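Local atomic coordinates of hypothetical sugar ABC-transporter sugar binding protein (Arthrobacter globiformis, PDB entry 7BVT), a protein that binds cyclic alpha-maltosyl-(1→6)-maltose, probably as the solute-binding component of a bacterial ABC transporter that takes up this sugar. Residues A[56-61]-A[309-314]. Sequence-based numbering, arbitrary orientation.
Sequences SDVRIS and DDAAAD
V58 and A311 have the nearest CA atoms across strand 58-61 and helical segment 309-314, 6.1 Å apart, in the alpha/beta fold of a bacterial solute-binding protein. The strand pairs in parallel with strand 28-34, as backbone hydrogen bonds of R59 and S61 with V30 attest, and helix 306-319 packs onto this part of the sheet: A311 also touches V28. No hydrogen bond joins the two segments, and they bury just 129 Å² between them, mostly on V58 and A311: a small van der Waals contact with one apolar side-chain pair.

V58 carries it with both methyls. With CG1 anti to the backbone N (chi1 -178°), CG2 lies beside that nitrogen and meets the A311 CB methyl at 3.9 Å. CG1 lies 3.8 Å from A311 O, and CG2 reaches the same oxygen at 4.0 Å; within the helix this oxygen accepts a weak hydrogen bond from D314 N. V58 and I60 both touch Y51 of helix 38-53, which thus adjoins the same strand. D314 stands at the exposed border; its OD2, hydrogen-bonded to the Y51 hydroxyl, comes no nearer to V58 than 4.5 Å, at CG2.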
loop_
_atom_site.group_PDB
_atom_site.type_symbol
_atom_site.label_atom_id
_atom_site.label_comp_id
_atom_site.label_asym_id
_atom_site.label_seq_id
_atom_site.Cartn_x
_atom_site.Cartn_y
_atom_site.Cartn_z
ATOM N N SER A 56 17.713 -29.696 3.709
ATOM C CA SER A 56 19.078 -29.539 4.265
ATOM C C SER A 56 20.025 -28.833 3.300
ATOM O O SER A 56 21.232 -28.854 3.580
ATOM C CB SER A 56 19.597 -30.929 4.650
ATOM O OG SER A 56 18.883 -31.341 5.801
ATOM N N ASP A 57 19.529 -28.174 2.259
ATOM C CA ASP A 57 20.357 -27.476 1.237
ATOM C C ASP A 57 20.529 -26.003 1.556
ATOM O O ASP A 57 21.577 -25.451 1.158
ATOM C CB ASP A 57 19.745 -27.600 -0.148
ATOM C CG ASP A 57 19.633 -29.045 -0.542
ATOM O OD1 ASP A 57 20.680 -29.685 -0.520
ATOM O OD2 ASP A 57 18.502 -29.494 -0.771
ATOM N N VAL A 58 19.554 -25.393 2.245
ATOM C CA VAL A 58 19.563 -23.950 2.593
ATOM C C VAL A 58 19.185 -23.824 4.059
ATOM O O VAL A 58 18.224 -24.484 4.485
ATOM C CB VAL A 58 18.591 -23.178 1.689
ATOM C CG1 VAL A 58 18.601 -21.688 1.981
ATOM C CG2 VAL A 58 18.875 -23.435 0.235
ATOM N N ARG A 59 19.868 -22.930 4.785
ATOM C CA ARG A 59 19.477 -22.535 6.153
ATOM C C ARG A 59 19.297 -21.016 6.151
ATOM O O ARG A 59 20.280 -20.294 5.818
ATOM C CB ARG A 59 20.513 -22.947 7.203
ATOM C CG ARG A 59 20.271 -22.348 8.581
ATOM C CD ARG A 59 21.036 -23.035 9.718
ATOM N NE ARG A 59 20.532 -22.596 11.035
ATOM C CZ ARG A 59 19.370 -22.987 11.592
ATOM N NH1 ARG A 59 18.568 -23.844 10.972
ATOM N NH2 ARG A 59 19.011 -22.522 12.777
ATOM N N ILE A 60 18.076 -20.595 6.488
ATOM C CA ILE A 60 17.682 -19.170 6.559
ATOM C C ILE A 60 17.939 -18.697 7.989
ATOM O O ILE A 60 17.452 -19.360 8.938
ATOM C CB ILE A 60 16.202 -18.963 6.185
ATOM C CG1 ILE A 60 15.923 -19.316 4.712
ATOM C CG2 ILE A 60 15.785 -17.528 6.551
ATOM C CD1 ILE A 60 16.529 -18.363 3.704
ATOM N N SER A 61 18.659 -17.601 8.102
ATOM C CA SER A 61 18.873 -16.855 9.357
ATOM C C SER A 61 18.223 -15.498 9.185
ATOM O O SER A 61 18.788 -14.682 8.494
ATOM C CB SER A 61 20.323 -16.704 9.715
ATOM O OG SER A 61 20.859 -17.978 9.976
ATOM N N ASP A 309 22.599 -16.800 -5.016
ATOM C CA ASP A 309 21.319 -16.180 -5.463
ATOM C C ASP A 309 20.244 -17.271 -5.553
ATOM O O ASP A 309 19.082 -17.049 -5.121
ATOM C CB ASP A 309 21.434 -15.519 -6.828
ATOM C CG ASP A 309 22.406 -14.388 -6.861
ATOM O OD1 ASP A 309 22.910 -14.048 -5.793
ATOM O OD2 ASP A 309 22.667 -13.902 -7.984
ATOM N N ASP A 310 20.583 -18.430 -6.113
ATOM C CA ASP A 310 19.581 -19.519 -6.258
ATOM C C ASP A 310 19.185 -20.066 -4.873
ATOM O O ASP A 310 18.021 -20.416 -4.733
ATOM C CB ASP A 310 20.079 -20.629 -7.184
ATOM C CG ASP A 310 20.116 -20.271 -8.664
ATOM O OD1 ASP A 310 19.451 -19.272 -9.095
ATOM O OD2 ASP A 310 20.845 -20.972 -9.374
ATOM N N ALA A 311 20.051 -20.093 -3.872
ATOM C CA ALA A 311 19.682 -20.543 -2.496
ATOM C C ALA A 311 18.629 -19.589 -1.905
ATOM O O ALA A 311 17.592 -20.030 -1.336
ATOM C CB ALA A 311 20.897 -20.601 -1.600
ATOM N N ALA A 312 18.882 -18.296 -2.038
ATOM C CA ALA A 312 17.974 -17.265 -1.504
ATOM C C ALA A 312 16.634 -17.401 -2.218
ATOM O O ALA A 312 15.557 -17.343 -1.588
ATOM C CB ALA A 312 18.576 -15.909 -1.727
ATOM N N ALA A 313 16.682 -17.486 -3.549
ATOM C CA ALA A 313 15.437 -17.548 -4.345
ATOM C C ALA A 313 14.678 -18.854 -4.053
ATOM O O ALA A 313 13.461 -18.901 -4.192
ATOM C CB ALA A 313 15.765 -17.407 -5.830
ATOM N N ASP A 314 15.343 -19.910 -3.591
ATOM C CA ASP A 314 14.673 -21.181 -3.243
ATOM C C ASP A 314 13.744 -20.925 -2.045
ATOM O O ASP A 314 12.603 -21.401 -2.062
ATOM C CB ASP A 314 15.641 -22.322 -2.921
ATOM C CG ASP A 314 14.938 -23.638 -2.695
ATOM O OD1 ASP A 314 14.507 -24.239 -3.715
ATOM O OD2 ASP A 314 14.771 -24.052 -1.501
#